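Local coordinates for synaptonemal complex protein 2 (Mus musculus, PDB 5IWZ) that helps build the axial and lateral elements of the synaptonemal complex in meiotic prophase and is required for normal chromosome synapsis and fertility, at residues 263-266 and 267-271; 222-225 and 226-230; 172-175 and 176-180. All blocks are in the same frame, centred on the assembly; numbering follows the deposited sequence.

Interaction 1: residues 263-266 and 267-271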
ATOM      1  N   ASP A 263       2.374  11.049  18.259  1.00 35.86           N
ATOM      2  CA  ASP A 263       3.353  10.285  19.032  1.00 47.49           C
ATOM      3  C   ASP A 263       4.148   9.356  18.127  1.00 40.33           C
ATOM      4  O   ASP A 263       5.335   9.106  18.371  1.00 39.39           O
ATOM      5  CB  ASP A 263       2.688   9.490  20.160  1.00 54.49           C
ATOM      6  CG  ASP A 263       2.249  10.365  21.346  1.00 56.90           C
ATOM      7  OD1 ASP A 263       2.835  11.449  21.582  1.00 62.72           O
ATOM      8  OD2 ASP A 263       1.330   9.930  22.070  1.00 52.98           O
ATOM      9  N   CYS A 264       3.519   8.852  17.065  1.00 38.05           N
ATOM     10  CA  CYS A 264       4.233   7.967  16.152  1.00 40.67           C
ATOM     11  C   CYS A 264       5.347   8.713  15.415  1.00 34.98           C
ATOM     12  O   CYS A 264       6.454   8.185  15.255  1.00 29.58           O
ATOM     13  CB  CYS A 264       3.249   7.325  15.178  1.00 43.65           C
ATOM     14  SG  CYS A 264       3.982   5.999  14.253  1.00 48.37           S
ATOM     15  N   ARG A 265       5.075   9.948  14.978  1.00 33.17           N
ATOM     16  CA  ARG A 265       6.132  10.811  14.442  1.00 29.43           C
ATOM     17  C   ARG A 265       7.263  10.999  15.457  1.00 30.95           C
ATOM     18  O   ARG A 265       8.451  10.889  15.120  1.00 31.54           O
ATOM     19  CB  ARG A 265       5.538  12.169  14.025  1.00 29.75           C
ATOM     20  CG  ARG A 265       6.568  13.295  13.752  1.00 29.12           C
ATOM     21  CD  ARG A 265       7.575  12.950  12.635  1.00 28.00           C
ATOM     22  NE  ARG A 265       6.969  12.962  11.301  1.00 24.41           N
ATOM     23  CZ  ARG A 265       7.609  12.693  10.172  1.00 25.62           C
ATOM     24  NH1 ARG A 265       8.901  12.377  10.173  1.00 28.05           N
ATOM     25  NH2 ARG A 265       6.953  12.743   9.023  1.00 26.48           N
ATOM     26  N   ILE A 266       6.917  11.277  16.711  1.00 31.94           N
ATOM     27  CA  ILE A 266       7.953  11.467  17.725  1.00 37.71           C
ATOM     28  C   ILE A 266       8.803  10.203  17.855  1.00 36.77           C
ATOM     29  O   ILE A 266      10.038  10.250  17.769  1.00 35.00           O
ATOM     30  CB  ILE A 266       7.319  11.893  19.065  1.00 42.23           C
ATOM     31  CG1 ILE A 266       6.759  13.316  18.954  1.00 45.32           C
ATOM     32  CG2 ILE A 266       8.323  11.790  20.237  1.00 40.48           C
ATOM     33  CD1 ILE A 266       5.807  13.690  20.072  1.00 41.69           C
ATOM     34  N   PHE A 267       8.149   9.044  17.993  1.00 37.14           N
ATOM     35  CA  PHE A 267       8.881   7.785  18.143  1.00 37.45           C
ATOM     36  C   PHE A 267       9.795   7.525  16.949  1.00 33.63           C
ATOM     37  O   PHE A 267      10.983   7.201  17.116  1.00 36.47           O
ATOM     38  CB  PHE A 267       7.896   6.629  18.337  1.00 37.16           C
ATOM     39  CG  PHE A 267       8.509   5.257  18.136  1.00 40.18           C
ATOM     40  CD1 PHE A 267       9.319   4.687  19.115  1.00 34.53           C
ATOM     41  CD2 PHE A 267       8.250   4.523  16.976  1.00 39.59           C
ATOM     42  CE1 PHE A 267       9.874   3.409  18.947  1.00 36.17           C
ATOM     43  CE2 PHE A 267       8.796   3.242  16.789  1.00 37.73           C
ATOM     44  CZ  PHE A 267       9.601   2.678  17.772  1.00 34.58           C
ATOM     45  N   LEU A 268       9.271   7.681  15.731  1.00 32.75           N
ATOM     46  CA  LEU A 268      10.070   7.328  14.560  1.00 27.48           C
ATOM     47  C   LEU A 268      11.237   8.289  14.381  1.00 31.65           C
ATOM     48  O   LEU A 268      12.332   7.873  13.978  1.00 29.02           O
ATOM     49  CB  LEU A 268       9.188   7.299  13.313  1.00 27.14           C
ATOM     50  CG  LEU A 268       8.186   6.154  13.373  1.00 36.11           C
ATOM     51  CD1 LEU A 268       7.212   6.242  12.215  1.00 28.61           C
ATOM     52  CD2 LEU A 268       8.928   4.809  13.384  1.00 33.56           C
ATOM     53  N   ASN A 269      11.032   9.579  14.682  1.00 27.61           N
ATOM     54  CA  ASN A 269      12.152  10.519  14.656  1.00 39.24           C
ATOM     55  C   ASN A 269      13.233  10.120  15.659  1.00 32.23           C
ATOM     56  O   ASN A 269      14.432  10.172  15.343  1.00 30.00           O
ATOM     57  CB  ASN A 269      11.663  11.955  14.911  1.00 38.40           C
ATOM     58  CG  ASN A 269      11.134  12.624  13.649  1.00 35.48           C
ATOM     59  OD1 ASN A 269      10.951  11.970  12.625  1.00 32.63           O
ATOM     60  ND2 ASN A 269      10.896  13.938  13.716  1.00 39.46           N
ATOM     61  N   LEU A 270      12.830   9.686  16.860  1.00 31.64           N
ATOM     62  CA  LEU A 270      13.796   9.156  17.828  1.00 41.64           C
ATOM     63  C   LEU A 270      14.522   7.924  17.288  1.00 40.75           C
ATOM     64  O   LEU A 270      15.755   7.841  17.340  1.00 40.83           O
ATOM     65  CB  LEU A 270      13.099   8.810  19.142  1.00 42.44           C
ATOM     66  CG  LEU A 270      12.670  10.013  19.973  1.00 53.74           C
ATOM     67  CD1 LEU A 270      12.086   9.576  21.303  1.00 52.62           C
ATOM     68  CD2 LEU A 270      13.865  10.926  20.170  1.00 59.15           C
ATOM     69  N   VAL A 271      13.768   6.943  16.786  1.00 32.64           N
ATOM     70  CA  VAL A 271      14.385   5.708  16.309  1.00 31.33           C
ATOM     71  C   VAL A 271      15.376   6.000  15.191  1.00 36.45           C
ATOM     72  O   VAL A 271      16.540   5.585  15.246  1.00 36.39           O
ATOM     73  CB  VAL A 271      13.308   4.710  15.855  1.00 43.96           C
ATOM     74  CG1 VAL A 271      13.900   3.697  14.901  1.00 39.92           C
ATOM     75  CG2 VAL A 271      12.719   4.020  17.057  1.00 49.16           C
TER
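Arg265 and Asn269, one helical turn apart, are joined twice: by the backbone bond from Asn269 N to Arg265 O and by a side-chain bond from Arg265 NH1 to Asn269 OD1. The second measures 3.2 Å between NH1 and OD1 and is nearly straight, with 164° at the hydrogen. OD1 lies at the guanidinium edge and in its plane, whereas NH1 is tilted from the carbonyl plane of the amide; the two flat groups are turned 64° against each other. The folded arginine chain makes this possible: CG stands anti to the backbone N (chi1 166°), and bends at chi2 and chi3 carry the chain back over the amide, so that Arg265 CD rests 3.5 Å from Asn269 OD1.

Two looser apolar pairs share the turn. Cys264 SG meets Leu268 CD1 at 3.8 Å, and Ile266 CG2 comes within 4.5 Å of Leu270 CD1, little more than a grazing contact. Within 267-271, Val271 CG2 sits over one face of the Phe267 ring, offset toward its rim. The backbone sets these spacings: Phe267 N bonds Asp263 O at 2.8 Å and Leu268 N bonds Cys264 O at 2.9 Å, regular alpha-helical i to i+4 links.

The guanidinium has further direct partners, and its stronger polar one is Asp310, which takes NH2 in a salt bridge; Tyr216 adds a cation-pi contact, so the charge of the buried arginine has both an anion and an aromatic partner. Helix 260-274 thus lies between different neighbours: Cys264, Phe267 and Leu268 pack on helix 216-229, Phe267 reaches helix 246-253 too, where Leu270 joins it, and Arg265 with Asn269 turns to strands 281-285 and 308-312, joining the helical array to the adjoining antiparallel sheet.

Interaction 2: residues 222-225 and 226-230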
ATOM      1  N   ILE A 222       3.538  -0.062   9.976  1.00 28.53           N
ATOM      2  CA  ILE A 222       3.923  -1.183  10.825  1.00 30.71           C
ATOM      3  C   ILE A 222       3.694  -0.846  12.289  1.00 33.25           C
ATOM      4  O   ILE A 222       3.117  -1.641  13.032  1.00 29.02           O
ATOM      5  CB  ILE A 222       5.388  -1.577  10.587  1.00 35.37           C
ATOM      6  CG1 ILE A 222       5.559  -2.200   9.203  1.00 35.05           C
ATOM      7  CG2 ILE A 222       5.856  -2.508  11.726  1.00 32.82           C
ATOM      8  CD1 ILE A 222       7.015  -2.351   8.794  1.00 34.07           C
ATOM      9  N   VAL A 223       4.178   0.322  12.731  1.00 33.13           N
ATOM     10  CA  VAL A 223       3.879   0.788  14.086  1.00 36.00           C
ATOM     11  C   VAL A 223       2.375   0.788  14.313  1.00 33.36           C
ATOM     12  O   VAL A 223       1.876   0.320  15.350  1.00 32.82           O
ATOM     13  CB  VAL A 223       4.473   2.190  14.334  1.00 35.50           C
ATOM     14  CG1 VAL A 223       3.961   2.735  15.667  1.00 30.75           C
ATOM     15  CG2 VAL A 223       6.007   2.172  14.331  1.00 33.09           C
ATOM     16  N   GLU A 224       1.631   1.315  13.342  1.00 28.78           N
ATOM     17  CA  GLU A 224       0.179   1.372  13.466  1.00 36.71           C
ATOM     18  C   GLU A 224      -0.417  -0.019  13.569  1.00 35.23           C
ATOM     19  O   GLU A 224      -1.296  -0.261  14.404  1.00 41.15           O
ATOM     20  CB  GLU A 224      -0.444   2.114  12.282  1.00 27.30           C
ATOM     21  CG  GLU A 224      -1.976   2.015  12.253  1.00 37.07           C
ATOM     22  CD  GLU A 224      -2.610   2.690  11.039  1.00 42.25           C
ATOM     23  OE1 GLU A 224      -1.866   3.287  10.225  1.00 45.66           O
ATOM     24  OE2 GLU A 224      -3.855   2.627  10.898  1.00 34.78           O
ATOM     25  N   ALA A 225       0.051  -0.949  12.734  1.00 28.10           N
ATOM     26  CA  ALA A 225      -0.454  -2.316  12.823  1.00 33.67           C
ATOM     27  C   ALA A 225      -0.143  -2.922  14.192  1.00 36.37           C
ATOM     28  O   ALA A 225      -1.011  -3.533  14.825  1.00 36.54           O
ATOM     29  CB  ALA A 225       0.130  -3.177  11.696  1.00 32.52           C
ATOM     30  N   LEU A 226       1.098  -2.753  14.668  1.00 35.06           N
ATOM     31  CA  LEU A 226       1.475  -3.323  15.958  1.00 34.97           C
ATOM     32  C   LEU A 226       0.630  -2.743  17.080  1.00 39.43           C
ATOM     33  O   LEU A 226       0.253  -3.463  18.012  1.00 36.37           O
ATOM     34  CB  LEU A 226       2.966  -3.107  16.236  1.00 31.78           C
ATOM     35  CG  LEU A 226       3.951  -3.875  15.334  1.00 42.90           C
ATOM     36  CD1 LEU A 226       5.391  -3.430  15.566  1.00 43.93           C
ATOM     37  CD2 LEU A 226       3.822  -5.406  15.459  1.00 47.10           C
ATOM     38  N   CYS A 227       0.297  -1.453  17.000  1.00 40.93           N
ATOM     39  CA  CYS A 227      -0.494  -0.840  18.065  1.00 39.20           C
ATOM     40  C   CYS A 227      -1.977  -1.192  17.962  1.00 34.79           C
ATOM     41  O   CYS A 227      -2.670  -1.234  18.988  1.00 40.05           O
ATOM     42  CB  CYS A 227      -0.290   0.680  18.072  1.00 44.60           C
ATOM     43  SG  CYS A 227       1.404   1.194  18.558  1.00 43.30           S
ATOM     44  N   ARG A 228      -2.481  -1.454  16.757  1.00 33.72           N
ATOM     45  CA  ARG A 228      -3.856  -1.922  16.623  1.00 41.69           C
ATOM     46  C   ARG A 228      -4.017  -3.345  17.147  1.00 48.44           C
ATOM     47  O   ARG A 228      -5.087  -3.697  17.656  1.00 53.93           O
ATOM     48  CB  ARG A 228      -4.311  -1.865  15.163  1.00 40.57           C
ATOM     49  CG  ARG A 228      -4.304  -0.485  14.527  1.00 46.70           C
ATOM     50  CD  ARG A 228      -4.993  -0.489  13.151  1.00 49.64           C
ATOM     51  NE  ARG A 228      -6.331   0.046  13.325  1.00 57.90           N
ATOM     52  CZ  ARG A 228      -6.688   1.281  13.020  1.00 57.42           C
ATOM     53  NH1 ARG A 228      -5.816   2.110  12.460  1.00 50.30           N
ATOM     54  NH2 ARG A 228      -7.929   1.672  13.259  1.00 64.83           N
ATOM     55  N   MET A 229      -2.980  -4.173  17.037  1.00 47.70           N
ATOM     56  CA  MET A 229      -3.055  -5.571  17.454  1.00 43.96           C
ATOM     57  C   MET A 229      -2.595  -5.813  18.890  1.00 46.14           C
ATOM     58  O   MET A 229      -2.671  -6.958  19.351  1.00 48.39           O
ATOM     59  CB  MET A 229      -2.233  -6.461  16.507  1.00 35.30           C
ATOM     60  CG  MET A 229      -2.728  -6.442  15.060  1.00 40.04           C
ATOM     61  SD  MET A 229      -2.013  -7.742  14.027  1.00 54.27           S
ATOM     62  CE  MET A 229      -0.286  -7.244  14.014  1.00 52.34           C
ATOM     63  N   THR A 230      -2.118  -4.789  19.607  1.00 40.39           N
ATOM     64  CA  THR A 230      -1.662  -4.975  20.981  1.00 47.53           C
ATOM     65  C   THR A 230      -2.077  -3.800  21.857  1.00 49.98           C
ATOM     66  O   THR A 230      -2.034  -2.639  21.434  1.00 48.75           O
ATOM     67  CB  THR A 230      -0.130  -5.150  21.072  1.00 59.49           C
ATOM     68  OG1 THR A 230       0.541  -4.078  20.397  1.00 57.38           O
ATOM     69  CG2 THR A 230       0.302  -6.469  20.481  1.00 59.16           C
TER
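Glu224 and Arg228 form the charged pair of this helical turn, an i to i+4 salt bridge in which the two side chains run side by side and point the same way. Glu224 OE2 and Arg228 NH1 are 2.6 Å apart, yet the hydrogen bond is weak, with only 120° at the hydrogen; the attraction of opposite charges probably counts for more here than a directed bond. The carboxylate and guanidinium planes are 45° apart, so the ions do not meet as a flat, two-pronged pair. Glu224 reaches out with CG anti to its own amide nitrogen (chi1 171°) and an extended chain beyond, while Arg228 bends at chi3 to bring NH1 alongside. The stronger partner of Arg228 is Asp184, which takes NH2 in a salt bridge of its own, so the guanidinium is shared by two acids.

The apolar contacts occupy other sides of the helix. Ile222 CG2 lies 4.0 Å from Leu226 CD1, the two branched chains again side by side, and Val223 CG1 approaches Cys227 SG at 4.2 Å.

Backbone bonds supply the common scaffold. Leu226 N donates to Ile222 O at 2.8 Å, and successive i to i+4 links follow to Met229 N, which bonds Ala225 O at 3.0 Å.

On the faces turned to other helices, Ala225 packs against Asn180, Ile222 and Val223 against Ile210, and Val223 with Cys227 against Phe260. Helix 216-229 is therefore covered by helices 169-185, 197-212 and 260-274, with small and branched residues at the interfaces and the ion pair bordering one of them. Such layered helix packing is characteristic of an alpha-solenoid, consistent with the armadillo-repeat-like character of the helical region in this N-terminal part of the protein, which also holds an Spt16M-like domain.

Interaction 3: residues 172-175 and 176-180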
ATOM      1  N   GLN A 172       4.183  -3.568  -0.663  1.00 26.83           N
ATOM      2  CA  GLN A 172       4.059  -3.621   0.786  1.00 25.10           C
ATOM      3  C   GLN A 172       3.182  -2.491   1.296  1.00 27.00           C
ATOM      4  O   GLN A 172       2.346  -2.710   2.176  1.00 25.59           O
ATOM      5  CB  GLN A 172       5.443  -3.592   1.434  1.00 29.14           C
ATOM      6  CG  GLN A 172       6.307  -4.770   1.017  1.00 30.70           C
ATOM      7  CD  GLN A 172       7.737  -4.623   1.464  1.00 38.18           C
ATOM      8  OE1 GLN A 172       8.262  -3.520   1.503  1.00 35.47           O
ATOM      9  NE2 GLN A 172       8.382  -5.740   1.800  1.00 35.93           N
ATOM     10  N   GLN A 173       3.334  -1.278   0.739  1.00 24.20           N
ATOM     11  CA  GLN A 173       2.522  -0.151   1.206  1.00 29.30           C
ATOM     12  C   GLN A 173       1.038  -0.408   0.967  1.00 28.15           C
ATOM     13  O   GLN A 173       0.193  -0.094   1.818  1.00 23.63           O
ATOM     14  CB  GLN A 173       2.960   1.155   0.520  1.00 24.60           C
ATOM     15  CG  GLN A 173       4.305   1.689   0.993  1.00 32.45           C
ATOM     16  CD  GLN A 173       4.826   2.886   0.168  1.00 45.77           C
ATOM     17  OE1 GLN A 173       4.259   3.248  -0.874  1.00 38.98           O
ATOM     18  NE2 GLN A 173       5.916   3.502   0.646  1.00 37.81           N
ATOM     19  N   GLU A 174       0.703  -0.962  -0.200  1.00 21.15           N
ATOM     20  CA  GLU A 174      -0.685  -1.276  -0.516  1.00 27.56           C
ATOM     21  C   GLU A 174      -1.242  -2.342   0.429  1.00 23.23           C
ATOM     22  O   GLU A 174      -2.361  -2.213   0.944  1.00 22.07           O
ATOM     23  CB  GLU A 174      -0.769  -1.728  -1.981  1.00 31.87           C
ATOM     24  CG  GLU A 174      -2.070  -2.404  -2.376  1.00 41.80           C
ATOM     25  CD  GLU A 174      -3.257  -1.473  -2.251  1.00 50.42           C
ATOM     26  OE1 GLU A 174      -3.046  -0.233  -2.197  1.00 50.32           O
ATOM     27  OE2 GLU A 174      -4.403  -1.980  -2.188  1.00 54.49           O
ATOM     28  N   ALA A 175      -0.467  -3.401   0.677  1.00 22.62           N
ATOM     29  CA  ALA A 175      -0.946  -4.478   1.542  1.00 28.13           C
ATOM     30  C   ALA A 175      -1.066  -4.016   2.991  1.00 32.57           C
ATOM     31  O   ALA A 175      -2.059  -4.313   3.670  1.00 25.82           O
ATOM     32  CB  ALA A 175      -0.009  -5.677   1.456  1.00 22.98           C
ATOM     33  N   LEU A 176      -0.051  -3.300   3.481  1.00 28.71           N
ATOM     34  CA  LEU A 176      -0.058  -2.841   4.861  1.00 27.72           C
ATOM     35  C   LEU A 176      -1.247  -1.923   5.130  1.00 26.26           C
ATOM     36  O   LEU A 176      -1.867  -1.987   6.197  1.00 33.93           O
ATOM     37  CB  LEU A 176       1.270  -2.144   5.163  1.00 27.91           C
ATOM     38  CG  LEU A 176       1.509  -1.567   6.549  1.00 30.16           C
ATOM     39  CD1 LEU A 176       1.228  -2.652   7.553  1.00 28.52           C
ATOM     40  CD2 LEU A 176       2.962  -1.060   6.676  1.00 29.35           C
ATOM     41  N   LYS A 177      -1.609  -1.086   4.164  1.00 33.63           N
ATOM     42  CA  LYS A 177      -2.714  -0.163   4.391  1.00 31.39           C
ATOM     43  C   LYS A 177      -4.055  -0.888   4.373  1.00 27.04           C
ATOM     44  O   LYS A 177      -4.959  -0.553   5.152  1.00 26.68           O
ATOM     45  CB  LYS A 177      -2.656   0.959   3.357  1.00 37.37           C
ATOM     46  CG  LYS A 177      -3.975   1.473   2.869  1.00 44.69           C
ATOM     47  CD  LYS A 177      -3.751   2.616   1.866  1.00 56.34           C
ATOM     48  CE  LYS A 177      -2.835   2.171   0.731  1.00 61.35           C
ATOM     49  NZ  LYS A 177      -2.091   3.295   0.083  1.00 61.96           N
ATOM     50  N   LYS A 178      -4.202  -1.890   3.504  1.00 26.78           N
ATOM     51  CA  LYS A 178      -5.398  -2.722   3.551  1.00 26.69           C
ATOM     52  C   LYS A 178      -5.487  -3.470   4.874  1.00 24.83           C
ATOM     53  O   LYS A 178      -6.582  -3.657   5.414  1.00 29.35           O
ATOM     54  CB  LYS A 178      -5.408  -3.696   2.373  1.00 30.78           C
ATOM     55  CG  LYS A 178      -5.632  -3.047   1.018  1.00 33.65           C
ATOM     56  CD  LYS A 178      -7.088  -2.654   0.852  1.00 38.80           C
ATOM     57  CE  LYS A 178      -7.415  -2.267  -0.582  1.00 42.15           C
ATOM     58  NZ  LYS A 178      -6.712  -1.018  -1.010  1.00 44.03           N
ATOM     59  N   MET A 179      -4.345  -3.906   5.419  1.00 24.98           N
ATOM     60  CA  MET A 179      -4.387  -4.608   6.700  1.00 22.56           C
ATOM     61  C   MET A 179      -4.841  -3.691   7.832  1.00 35.28           C
ATOM     62  O   MET A 179      -5.650  -4.096   8.681  1.00 31.26           O
ATOM     63  CB  MET A 179      -3.027  -5.219   7.034  1.00 26.85           C
ATOM     64  CG  MET A 179      -2.995  -5.780   8.464  1.00 35.21           C
ATOM     65  SD  MET A 179      -1.567  -6.793   8.872  1.00 38.59           S
ATOM     66  CE  MET A 179      -0.305  -5.549   9.101  1.00 42.56           C
ATOM     67  N   ASN A 180      -4.332  -2.452   7.861  1.00 33.14           N
ATOM     68  CA  ASN A 180      -4.737  -1.508   8.899  1.00 39.23           C
ATOM     69  C   ASN A 180      -6.208  -1.130   8.768  1.00 31.24           C
ATOM     70  O   ASN A 180      -6.883  -0.910   9.777  1.00 35.03           O
ATOM     71  CB  ASN A 180      -3.810  -0.275   8.873  1.00 29.86           C
ATOM     72  CG  ASN A 180      -2.500  -0.552   9.599  1.00 32.31           C
ATOM     73  OD1 ASN A 180      -2.508  -1.234  10.611  1.00 37.50           O
ATOM     74  ND2 ASN A 180      -1.378  -0.080   9.065  1.00 23.24           N
TER
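Glu174 swings CG across from its amide nitrogen (chi1 166°), and a bend at chi2 (63°) turns the carboxylate along the helix; Lys178, bent at chi2 and chi4, curls back to meet it. Their side chains cross, and Lys178 NZ bonds Glu174 OE2 at 2.8 Å on its syn side, 20° out of the carboxylate plane, in an i to i+4 salt bridge. The curl also lays Lys178 CE 3.4 Å from the same oxygen. Lys177 NZ, 4.3 Å from Glu174 OE1, is too distant for a salt bridge but probably adds favourable charge. Beneath, Lys178 N donates to Glu174 O at 3.2 Å, tying the pair a second time.

A methionine at Lys178 would probably leave the carboxylate of the buried Glu174 without its close cationic mate and let it turn, with the Lys177 charge more distant.

Among the neighbouring helices, Glu174, Ala175 and Lys178 pack on helix 123-141, and Ala175 with Met179 on helix 144-163. Asn180 ND2 bonds Gly221 O, and Gln173 NE2 bonds Asp215, so helix 169-185 is fastened on another side to helix 216-229 and the residue just before it.

In the fold
The three contacts follow one another along the chain, each on its own helix, and interaction 2 joins the other two. Its centre lies about 12 Å from that of interaction 3 and about 14 Å from that of interaction 1. Toward interaction 3, Ala225 CB meets Met179 CE at 3.5 Å and Ile222 N approaches Leu176 CD2 at 3.5 Å. Toward interaction 1, Val223 CG1 touches Cys264 SG at 3.6 Å, while Val223 CG2 lies 3.9 Å from Phe267 CE2. Interactions 1 and 3 do not touch, their nearest atoms being about 10 Å apart. Helix 216-229 thus relays the packing from the armadillo-like helices toward the sheet beside interaction 1.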